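Local coordinates for protein methylmalonate-semialdehyde dehydrogenase (Oceanimonas doudoroffii, PDB 4ZZ7) that catalyses the NAD-dependent, CoA-acylating oxidation of methylmalonate semialdehyde, as a tetrameric member of the aldehyde dehydrogenase family, at residues I406-T419 with F428-P442. Numbering follows the deposited sequence.
With NAD (nicotinamide-adenine-dinucleotide), chain M.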
ATOM      1  N   ILE A 406      -8.234  -5.587 -33.014  1.00 26.07           N
ATOM      2  CA  ILE A 406      -7.097  -5.213 -32.170  1.00 25.38           C
ATOM      3  C   ILE A 406      -6.572  -6.443 -31.433  1.00 25.57           C
ATOM      4  O   ILE A 406      -5.379  -6.735 -31.493  1.00 24.54           O
ATOM      5  CB  ILE A 406      -7.446  -4.068 -31.178  1.00 24.73           C
ATOM      6  CG1 ILE A 406      -7.702  -2.768 -31.942  1.00 24.14           C
ATOM      7  CG2 ILE A 406      -6.290  -3.807 -30.214  1.00 24.39           C
ATOM      8  CD1 ILE A 406      -8.410  -1.684 -31.161  1.00 23.65           C
ATOM      9  N   ASP A 407      -7.478  -7.153 -30.754  1.00 26.41           N
ATOM     10  CA  ASP A 407      -7.152  -8.367 -29.982  1.00 26.62           C
ATOM     11  C   ASP A 407      -6.519  -9.457 -30.842  1.00 29.00           C
ATOM     12  O   ASP A 407      -5.714 -10.247 -30.357  1.00 31.12           O
ATOM     13  CB  ASP A 407      -8.403  -8.963 -29.323  1.00 25.72           C
ATOM     14  CG  ASP A 407      -8.973  -8.092 -28.234  1.00 25.63           C
ATOM     15  OD1 ASP A 407      -8.211  -7.355 -27.572  1.00 25.88           O
ATOM     16  OD2 ASP A 407     -10.204  -8.145 -28.051  1.00 25.24           O
ATOM     17  N   ALA A 408      -6.916  -9.519 -32.111  1.00 31.32           N
ATOM     18  CA  ALA A 408      -6.358 -10.486 -33.075  1.00 31.02           C
ATOM     19  C   ALA A 408      -4.882 -10.234 -33.358  1.00 30.95           C
ATOM     20  O   ALA A 408      -4.138 -11.179 -33.571  1.00 32.86           O
ATOM     21  CB  ALA A 408      -7.140 -10.456 -34.384  1.00 30.56           C
ATOM     22  N   HIS A 409      -4.469  -8.967 -33.346  1.00 30.49           N
ATOM     23  CA  HIS A 409      -3.107  -8.581 -33.715  1.00 29.34           C
ATOM     24  C   HIS A 409      -2.042  -9.226 -32.833  1.00 29.35           C
ATOM     25  O   HIS A 409      -2.279  -9.575 -31.677  1.00 27.91           O
ATOM     26  CB  HIS A 409      -2.933  -7.053 -33.697  1.00 29.13           C
ATOM     27  CG  HIS A 409      -1.880  -6.574 -34.637  1.00 29.14           C
ATOM     28  ND1 HIS A 409      -0.545  -6.566 -34.313  1.00 28.21           N
ATOM     29  CD2 HIS A 409      -1.957  -6.146 -35.918  1.00 30.26           C
ATOM     30  CE1 HIS A 409       0.160  -6.138 -35.342  1.00 28.31           C
ATOM     31  NE2 HIS A 409      -0.673  -5.871 -36.329  1.00 30.00           N
ATOM     32  N   GLU A 410      -0.861  -9.395 -33.405  1.00 30.80           N
ATOM     33  CA  GLU A 410       0.266  -9.970 -32.673  1.00 32.60           C
ATOM     34  C   GLU A 410       0.534  -9.173 -31.383  1.00 32.23           C
ATOM     35  O   GLU A 410       0.484  -9.728 -30.267  1.00 32.58           O
ATOM     36  CB  GLU A 410       1.509 -10.032 -33.587  1.00 33.79           C
ATOM     37  CG  GLU A 410       2.688 -10.858 -33.066  1.00 34.25           C
ATOM     38  CD  GLU A 410       3.939 -10.720 -33.937  1.00 35.28           C
ATOM     39  OE1 GLU A 410       3.804 -10.251 -35.106  1.00 34.61           O
ATOM     40  OE2 GLU A 410       5.054 -11.066 -33.448  1.00 32.47           O
ATOM     41  N   TYR A 411       0.791  -7.878 -31.569  1.00 30.24           N
ATOM     42  CA  TYR A 411       1.063  -6.926 -30.498  1.00 29.34           C
ATOM     43  C   TYR A 411      -0.169  -6.436 -29.697  1.00 28.16           C
ATOM     44  O   TYR A 411      -1.312  -6.487 -30.154  1.00 27.97           O
ATOM     45  CB  TYR A 411       1.791  -5.717 -31.079  1.00 29.96           C
ATOM     46  CG  TYR A 411       3.044  -6.040 -31.881  1.00 32.45           C
ATOM     47  CD1 TYR A 411       4.056  -6.875 -31.369  1.00 35.04           C
ATOM     48  CD2 TYR A 411       3.237  -5.501 -33.147  1.00 32.77           C
ATOM     49  CE1 TYR A 411       5.206  -7.161 -32.113  1.00 33.20           C
ATOM     50  CE2 TYR A 411       4.385  -5.781 -33.885  1.00 32.75           C
ATOM     51  CZ  TYR A 411       5.362  -6.609 -33.366  1.00 32.22           C
ATOM     52  OH  TYR A 411       6.492  -6.850 -34.098  1.00 30.79           O
ATOM     53  N   GLY A 412       0.093  -5.968 -28.481  1.00 26.32           N
ATOM     54  CA  GLY A 412      -0.921  -5.323 -27.648  1.00 25.48           C
ATOM     55  C   GLY A 412      -0.282  -4.319 -26.695  1.00 24.44           C
ATOM     56  O   GLY A 412      -0.549  -4.348 -25.493  1.00 22.94           O
ATOM     57  N   ASN A 413       0.560  -3.433 -27.239  1.00 23.53           N
ATOM     58  CA  ASN A 413       1.341  -2.498 -26.424  1.00 22.62           C
ATOM     59  C   ASN A 413       0.445  -1.390 -25.921  1.00 23.36           C
ATOM     60  O   ASN A 413       0.255  -1.267 -24.722  1.00 24.87           O
ATOM     61  CB  ASN A 413       2.542  -1.928 -27.195  1.00 21.64           C
ATOM     62  CG  ASN A 413       3.737  -1.599 -26.295  1.00 21.03           C
ATOM     63  OD1 ASN A 413       3.887  -2.145 -25.218  1.00 21.13           O
ATOM     64  ND2 ASN A 413       4.611  -0.723 -26.762  1.00 20.72           N
ATOM     65  N   GLY A 414      -0.151  -0.630 -26.839  1.00 23.12           N
ATOM     66  CA  GLY A 414      -0.983   0.526 -26.488  1.00 22.48           C
ATOM     67  C   GLY A 414      -2.145   0.724 -27.447  1.00 23.02           C
ATOM     68  O   GLY A 414      -2.042   0.390 -28.619  1.00 24.53           O
ATOM     69  N   THR A 415      -3.250   1.277 -26.954  1.00 21.77           N
ATOM     70  CA  THR A 415      -4.423   1.525 -27.769  1.00 21.27           C
ATOM     71  C   THR A 415      -5.142   2.758 -27.266  1.00 22.36           C
ATOM     72  O   THR A 415      -4.887   3.201 -26.136  1.00 24.13           O
ATOM     73  CB  THR A 415      -5.402   0.357 -27.706  1.00 21.70           C
ATOM     74  OG1 THR A 415      -6.453   0.567 -28.658  1.00 22.21           O
ATOM     75  CG2 THR A 415      -6.022   0.215 -26.313  1.00 21.76           C
ATOM     76  N   CYS A 416      -6.046   3.301 -28.095  1.00 21.93           N
ATOM     77  CA  CYS A 416      -6.894   4.446 -27.714  1.00 21.03           C
ATOM     78  C   CYS A 416      -8.306   4.277 -28.268  1.00 20.73           C
ATOM     79  O   CYS A 416      -8.514   3.578 -29.245  1.00 20.50           O
ATOM     80  CB  CYS A 416      -6.307   5.794 -28.182  1.00 20.96           C
ATOM     81  SG  CYS A 416      -7.435   7.259 -28.072  1.00 20.92           S
ATOM     82  N   ILE A 417      -9.267   4.923 -27.626  1.00 20.05           N
ATOM     83  CA  ILE A 417     -10.583   5.055 -28.190  1.00 20.75           C
ATOM     84  C   ILE A 417     -10.984   6.520 -28.131  1.00 21.90           C
ATOM     85  O   ILE A 417     -10.825   7.151 -27.088  1.00 24.18           O
ATOM     86  CB  ILE A 417     -11.614   4.173 -27.464  1.00 20.52           C
ATOM     87  CG1 ILE A 417     -12.974   4.290 -28.149  1.00 20.10           C
ATOM     88  CG2 ILE A 417     -11.731   4.528 -25.984  1.00 20.32           C
ATOM     89  CD1 ILE A 417     -13.944   3.210 -27.745  1.00 20.25           C
ATOM     90  N   PHE A 418     -11.481   7.061 -29.245  1.00 21.38           N
ATOM     91  CA  PHE A 418     -12.065   8.383 -29.257  1.00 20.51           C
ATOM     92  C   PHE A 418     -13.573   8.230 -29.146  1.00 21.86           C
ATOM     93  O   PHE A 418     -14.198   7.645 -30.020  1.00 22.55           O
ATOM     94  CB  PHE A 418     -11.690   9.096 -30.523  1.00 19.75           C
ATOM     95  CG  PHE A 418     -10.232   9.357 -30.643  1.00 19.54           C
ATOM     96  CD1 PHE A 418      -9.635  10.332 -29.877  1.00 19.93           C
ATOM     97  CD2 PHE A 418      -9.461   8.641 -31.521  1.00 19.43           C
ATOM     98  CE1 PHE A 418      -8.281  10.589 -29.994  1.00 20.46           C
ATOM     99  CE2 PHE A 418      -8.116   8.888 -31.648  1.00 19.93           C
ATOM    100  CZ  PHE A 418      -7.519   9.859 -30.880  1.00 20.28           C
ATOM    101  N   THR A 419     -14.151   8.736 -28.060  1.00 23.08           N
ATOM    102  CA  THR A 419     -15.606   8.781 -27.883  1.00 23.10           C
ATOM    103  C   THR A 419     -16.009   9.809 -26.822  1.00 23.91           C
ATOM    104  O   THR A 419     -15.166  10.331 -26.098  1.00 24.89           O
ATOM    105  CB  THR A 419     -16.149   7.386 -27.519  1.00 23.30           C
ATOM    106  OG1 THR A 419     -17.576   7.420 -27.383  1.00 23.99           O
ATOM    107  CG2 THR A 419     -15.543   6.866 -26.228  1.00 23.35           C
ATOM    108  N   PHE A 428     -14.510  -0.776 -23.533  1.00 19.67           N
ATOM    109  CA  PHE A 428     -13.255  -0.846 -24.266  1.00 18.42           C
ATOM    110  C   PHE A 428     -12.078  -1.044 -23.296  1.00 18.73           C
ATOM    111  O   PHE A 428     -11.333  -2.018 -23.396  1.00 18.40           O
ATOM    112  CB  PHE A 428     -13.064   0.427 -25.078  1.00 17.86           C
ATOM    113  CG  PHE A 428     -11.749   0.498 -25.814  1.00 17.12           C
ATOM    114  CD1 PHE A 428     -11.531  -0.264 -26.943  1.00 16.44           C
ATOM    115  CD2 PHE A 428     -10.738   1.334 -25.377  1.00 16.83           C
ATOM    116  CE1 PHE A 428     -10.336  -0.201 -27.625  1.00 16.27           C
ATOM    117  CE2 PHE A 428      -9.533   1.394 -26.056  1.00 16.78           C
ATOM    118  CZ  PHE A 428      -9.333   0.623 -27.189  1.00 16.41           C
ATOM    119  N   SER A 429     -11.937  -0.135 -22.336  1.00 18.49           N
ATOM    120  CA  SER A 429     -10.815  -0.186 -21.397  1.00 18.69           C
ATOM    121  C   SER A 429     -10.788  -1.461 -20.534  1.00 19.36           C
ATOM    122  O   SER A 429      -9.713  -1.968 -20.181  1.00 17.88           O
ATOM    123  CB  SER A 429     -10.793   1.063 -20.506  1.00 18.38           C
ATOM    124  OG  SER A 429     -11.854   1.059 -19.566  1.00 18.19           O
ATOM    125  N   ASP A 430     -11.974  -1.971 -20.206  1.00 20.93           N
ATOM    126  CA  ASP A 430     -12.083  -3.195 -19.415  1.00 21.99           C
ATOM    127  C   ASP A 430     -11.667  -4.406 -20.218  1.00 22.23           C
ATOM    128  O   ASP A 430     -10.821  -5.167 -19.764  1.00 22.50           O
ATOM    129  CB  ASP A 430     -13.494  -3.418 -18.884  1.00 22.72           C
ATOM    130  CG  ASP A 430     -13.539  -4.477 -17.805  1.00 23.84           C
ATOM    131  OD1 ASP A 430     -12.817  -4.346 -16.815  1.00 24.72           O
ATOM    132  OD2 ASP A 430     -14.287  -5.457 -17.915  1.00 27.44           O
ATOM    133  N   ASN A 431     -12.233  -4.556 -21.417  1.00 22.58           N
ATOM    134  CA  ASN A 431     -12.094  -5.790 -22.211  1.00 22.52           C
ATOM    135  C   ASN A 431     -10.991  -5.828 -23.233  1.00 21.33           C
ATOM    136  O   ASN A 431     -10.725  -6.908 -23.750  1.00 21.20           O
ATOM    137  CB  ASN A 431     -13.397  -6.097 -22.946  1.00 23.71           C
ATOM    138  CG  ASN A 431     -14.544  -6.321 -22.007  1.00 25.19           C
ATOM    139  OD1 ASN A 431     -15.466  -5.506 -21.917  1.00 27.04           O
ATOM    140  ND2 ASN A 431     -14.485  -7.420 -21.272  1.00 26.47           N
ATOM    141  N   ILE A 432     -10.386  -4.688 -23.568  1.00 20.84           N
ATOM    142  CA  ILE A 432      -9.354  -4.664 -24.637  1.00 21.28           C
ATOM    143  C   ILE A 432      -8.054  -5.327 -24.189  1.00 20.58           C
ATOM    144  O   ILE A 432      -7.578  -5.070 -23.094  1.00 19.52           O
ATOM    145  CB  ILE A 432      -9.088  -3.244 -25.198  1.00 21.84           C
ATOM    146  CG1 ILE A 432      -8.291  -3.310 -26.509  1.00 22.59           C
ATOM    147  CG2 ILE A 432      -8.395  -2.343 -24.188  1.00 21.99           C
ATOM    148  CD1 ILE A 432      -9.138  -3.659 -27.729  1.00 23.40           C
ATOM    149  N   GLN A 433      -7.484  -6.172 -25.044  1.00 21.37           N
ATOM    150  CA  GLN A 433      -6.330  -6.990 -24.669  1.00 22.01           C
ATOM    151  C   GLN A 433      -5.009  -6.304 -24.987  1.00 20.40           C
ATOM    152  O   GLN A 433      -4.173  -6.869 -25.691  1.00 19.93           O
ATOM    153  CB  GLN A 433      -6.387  -8.350 -25.368  1.00 24.56           C
ATOM    154  CG  GLN A 433      -7.614  -9.185 -25.030  1.00 27.50           C
ATOM    155  CD  GLN A 433      -7.691  -9.556 -23.546  1.00 31.12           C
ATOM    156  OE1 GLN A 433      -6.789 -10.223 -23.010  1.00 34.66           O
ATOM    157  NE2 GLN A 433      -8.764  -9.127 -22.871  1.00 31.84           N
ATOM    158  N   VAL A 434      -4.841  -5.073 -24.488  1.00 18.76           N
ATOM    159  CA  VAL A 434      -3.559  -4.352 -24.531  1.00 17.34           C
ATOM    160  C   VAL A 434      -3.253  -3.720 -23.167  1.00 15.35           C
ATOM    161  O   VAL A 434      -4.149  -3.369 -22.403  1.00 14.82           O
ATOM    162  CB  VAL A 434      -3.483  -3.306 -25.688  1.00 18.05           C
ATOM    163  CG1 VAL A 434      -4.527  -3.582 -26.746  1.00 18.21           C
ATOM    164  CG2 VAL A 434      -3.632  -1.874 -25.198  1.00 18.73           C
ATOM    165  N   GLY A 435      -1.970  -3.549 -22.897  1.00 14.12           N
ATOM    166  CA  GLY A 435      -1.490  -3.106 -21.591  1.00 13.58           C
ATOM    167  C   GLY A 435      -1.793  -1.664 -21.224  1.00 13.04           C
ATOM    168  O   GLY A 435      -2.126  -1.355 -20.090  1.00 12.68           O
ATOM    169  N   MET A 436      -1.647  -0.768 -22.182  1.00 12.65           N
ATOM    170  CA  MET A 436      -1.876   0.646 -21.933  1.00 12.40           C
ATOM    171  C   MET A 436      -2.988   1.202 -22.825  1.00 11.84           C
ATOM    172  O   MET A 436      -2.859   1.259 -24.033  1.00 11.79           O
ATOM    173  CB  MET A 436      -0.570   1.402 -22.133  1.00 12.61           C
ATOM    174  CG  MET A 436       0.490   1.018 -21.123  1.00 12.67           C
ATOM    175  SD  MET A 436       2.165   1.218 -21.721  1.00 13.08           S
ATOM    176  CE  MET A 436       2.322  -0.155 -22.843  1.00 12.84           C
ATOM    177  N   VAL A 437      -4.063   1.631 -22.184  1.00 11.47           N
ATOM    178  CA  VAL A 437      -5.298   2.014 -22.818  1.00 11.25           C
ATOM    179  C   VAL A 437      -5.508   3.499 -22.633  1.00 11.68           C
ATOM    180  O   VAL A 437      -5.337   4.023 -21.522  1.00 11.47           O
ATOM    181  CB  VAL A 437      -6.453   1.323 -22.106  1.00 11.01           C
ATOM    182  CG1 VAL A 437      -7.774   1.667 -22.745  1.00 10.92           C
ATOM    183  CG2 VAL A 437      -6.241  -0.174 -22.096  1.00 11.10           C
ATOM    184  N   GLY A 438      -5.908   4.168 -23.710  1.00 12.17           N
ATOM    185  CA  GLY A 438      -6.240   5.590 -23.660  1.00 12.89           C
ATOM    186  C   GLY A 438      -7.719   5.834 -23.943  1.00 13.50           C
ATOM    187  O   GLY A 438      -8.313   5.113 -24.733  1.00 13.30           O
ATOM    188  N   ILE A 439      -8.313   6.827 -23.275  1.00 14.25           N
ATOM    189  CA  ILE A 439      -9.654   7.315 -23.595  1.00 14.75           C
ATOM    190  C   ILE A 439      -9.419   8.730 -24.101  1.00 15.83           C
ATOM    191  O   ILE A 439      -8.983   9.579 -23.339  1.00 16.07           O
ATOM    192  CB  ILE A 439     -10.578   7.322 -22.359  1.00 14.58           C
ATOM    193  CG1 ILE A 439     -10.533   5.989 -21.614  1.00 14.56           C
ATOM    194  CG2 ILE A 439     -12.014   7.641 -22.717  1.00 14.55           C
ATOM    195  CD1 ILE A 439     -10.999   4.787 -22.397  1.00 14.41           C
ATOM    196  N   ASN A 440      -9.644   8.955 -25.394  1.00 17.35           N
ATOM    197  CA  ASN A 440      -9.344  10.224 -26.064  1.00 19.18           C
ATOM    198  C   ASN A 440      -7.915  10.744 -25.864  1.00 20.58           C
ATOM    199  O   ASN A 440      -7.670  11.945 -25.943  1.00 20.39           O
ATOM    200  CB  ASN A 440     -10.354  11.277 -25.626  1.00 20.66           C
ATOM    201  CG  ASN A 440     -11.797  10.857 -25.902  1.00 20.49           C
ATOM    202  OD1 ASN A 440     -12.242  10.832 -27.044  1.00 21.16           O
ATOM    203  ND2 ASN A 440     -12.533  10.556 -24.860  1.00 20.46           N
ATOM    204  N   ILE A 441      -6.990   9.812 -25.616  1.00 23.37           N
ATOM    205  CA  ILE A 441      -5.554  10.066 -25.497  1.00 25.20           C
ATOM    206  C   ILE A 441      -4.894   9.047 -26.421  1.00 26.12           C
ATOM    207  O   ILE A 441      -4.783   7.892 -26.068  1.00 27.84           O
ATOM    208  CB  ILE A 441      -4.992   9.778 -24.081  1.00 26.72           C
ATOM    209  CG1 ILE A 441      -5.637  10.636 -22.998  1.00 27.27           C
ATOM    210  CG2 ILE A 441      -3.472   9.985 -24.063  1.00 27.20           C
ATOM    211  CD1 ILE A 441      -5.139  12.067 -22.993  1.00 29.04           C
ATOM    212  N   PRO A 442      -4.437   9.461 -27.606  1.00 28.03           N
ATOM    213  CA  PRO A 442      -3.776   8.508 -28.507  1.00 25.95           C
ATOM    214  C   PRO A 442      -2.424   7.958 -27.982  1.00 26.19           C
ATOM    215  O   PRO A 442      -1.991   6.897 -28.415  1.00 28.06           O
ATOM    216  CB  PRO A 442      -3.551   9.350 -29.752  1.00 26.30           C
ATOM    217  CG  PRO A 442      -3.344  10.736 -29.242  1.00 27.42           C
ATOM    218  CD  PRO A 442      -4.249  10.865 -28.049  1.00 28.89           C
TER
HETATM  219  PA  NAD M 501      16.464  -3.663 -31.385  1.00 47.36           P
HETATM  220  O1A NAD M 501      17.427  -3.839 -32.556  1.00 46.29           O
HETATM  221  O2A NAD M 501      15.314  -4.627 -31.145  1.00 43.25           O
HETATM  222  O5B NAD M 501      17.327  -3.691 -30.010  1.00 46.00           O
HETATM  223  C5B NAD M 501      17.938  -2.532 -29.425  1.00 41.94           C
HETATM  224  C4B NAD M 501      19.117  -2.908 -28.529  1.00 38.73           C
HETATM  225  O4B NAD M 501      19.395  -4.308 -28.623  1.00 36.88           O
HETATM  226  C3B NAD M 501      20.418  -2.199 -28.896  1.00 37.46           C
HETATM  227  O3B NAD M 501      21.048  -1.778 -27.683  1.00 34.93           O
HETATM  228  C2B NAD M 501      21.222  -3.230 -29.684  1.00 37.53           C
HETATM  229  O2B NAD M 501      22.644  -3.249 -29.522  1.00 37.76           O
HETATM  230  C1B NAD M 501      20.692  -4.558 -29.176  1.00 37.65           C
HETATM  231  N9A NAD M 501      20.628  -5.601 -30.244  1.00 39.19           N
HETATM  232  C8A NAD M 501      20.244  -5.410 -31.540  1.00 38.74           C
HETATM  233  N7A NAD M 501      20.285  -6.573 -32.223  1.00 38.34           N
HETATM  234  C5A NAD M 501      20.705  -7.541 -31.371  1.00 37.80           C
HETATM  235  C6A NAD M 501      20.976  -9.006 -31.464  1.00 36.51           C
HETATM  236  N6A NAD M 501      20.788  -9.651 -32.635  1.00 35.98           N
HETATM  237  N1A NAD M 501      21.400  -9.652 -30.345  1.00 35.24           N
HETATM  238  C2A NAD M 501      21.592  -8.994 -29.161  1.00 34.01           C
HETATM  239  N3A NAD M 501      21.365  -7.675 -28.992  1.00 32.17           N
HETATM  240  C4A NAD M 501      20.934  -6.905 -30.048  1.00 37.52           C
HETATM  241  O3  NAD M 501      15.846  -2.145 -31.427  1.00 50.37           O
HETATM  242  PN  NAD M 501      16.325  -0.845 -32.304  1.00 49.99           P
HETATM  243  O1N NAD M 501      17.651  -0.284 -31.782  1.00 48.95           O
HETATM  244  O2N NAD M 501      16.130  -1.030 -33.815  1.00 46.90           O
HETATM  245  O5D NAD M 501      15.128   0.091 -31.785  1.00 51.33           O
HETATM  246  C5D NAD M 501      13.811  -0.041 -32.346  1.00 57.61           C
HETATM  247  C4D NAD M 501      12.840  -0.939 -31.551  1.00 61.76           C
HETATM  248  O4D NAD M 501      12.504  -0.461 -30.229  1.00 65.76           O
HETATM  249  C3D NAD M 501      11.494  -1.056 -32.287  1.00 63.77           C
HETATM  250  O3D NAD M 501      11.374  -2.327 -32.933  1.00 57.82           O
HETATM  251  C2D NAD M 501      10.392  -0.839 -31.238  1.00 66.08           C
HETATM  252  O2D NAD M 501       9.361  -1.829 -31.327  1.00 63.54           O
HETATM  253  C1D NAD M 501      11.166  -0.897 -29.933  1.00 65.85           C
HETATM  254  N1N NAD M 501      10.594  -0.135 -28.827  1.00 68.43           N
HETATM  255  C2N NAD M 501       9.890  -0.824 -27.919  1.00 71.75           C
HETATM  256  C3N NAD M 501       9.323  -0.178 -26.825  1.00 73.58           C
HETATM  257  C7N NAD M 501       8.492  -0.898 -25.789  1.00 78.12           C
HETATM  258  O7N NAD M 501       7.515  -1.604 -26.060  1.00 74.25           O
HETATM  259  N7N NAD M 501       8.838  -0.694 -24.530  1.00 79.79           N
HETATM  260  C4N NAD M 501       9.530   1.188 -26.670  1.00 68.67           C
HETATM  261  C5N NAD M 501      10.268   1.892 -27.613  1.00 67.21           C
HETATM  262  C6N NAD M 501      10.801   1.193 -28.699  1.00 70.12           C
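Strands 414-418 and 436-439 are the parallel pair of a beta-alpha-beta unit, their axes 17° apart. Met436 N bonds to Asn413 O, and Thr415 N to Met436 O (2.9 Å). Gly438 N then meets Thr415 O (2.8 Å), and Ile417 N meets Gly438 O (3.1 Å). Asn440 N closes the series on Ile417 O, nearly straight at 170°. Beyond it, the Asn440 amide grips the backbone of Thr419 twice: OD1 accepts Thr419 N (3.0 Å), while ND2 donates to Thr419 O (2.9 Å), lying in that carbonyl's plane. An alanine here removes both amide atoms, and the chain at Thr419 would probably be freer to shift, its N and O left without these mates. ND2 also reaches Arg483 O of the second subunit; a strand of that subunit pairs parallel with 436-439, carrying the sheet across the interface. The crossover helix 422-431 packs through Phe428 on the sheet face bearing Thr415 and Ile417, its ring sandwiched between Ile417 CB (3.9 Å from the centroid, a CH-pi contact) and Ile432 CB. With chi1 -172°, Thr415 lays CG2 against Phe428 CZ and Val434 CG2, while OG1, at the ring edge, bonds to His255 O. Asn413 ND2 bonds to Cys283 O and, weakly, to NAD O7N (3.1 Å).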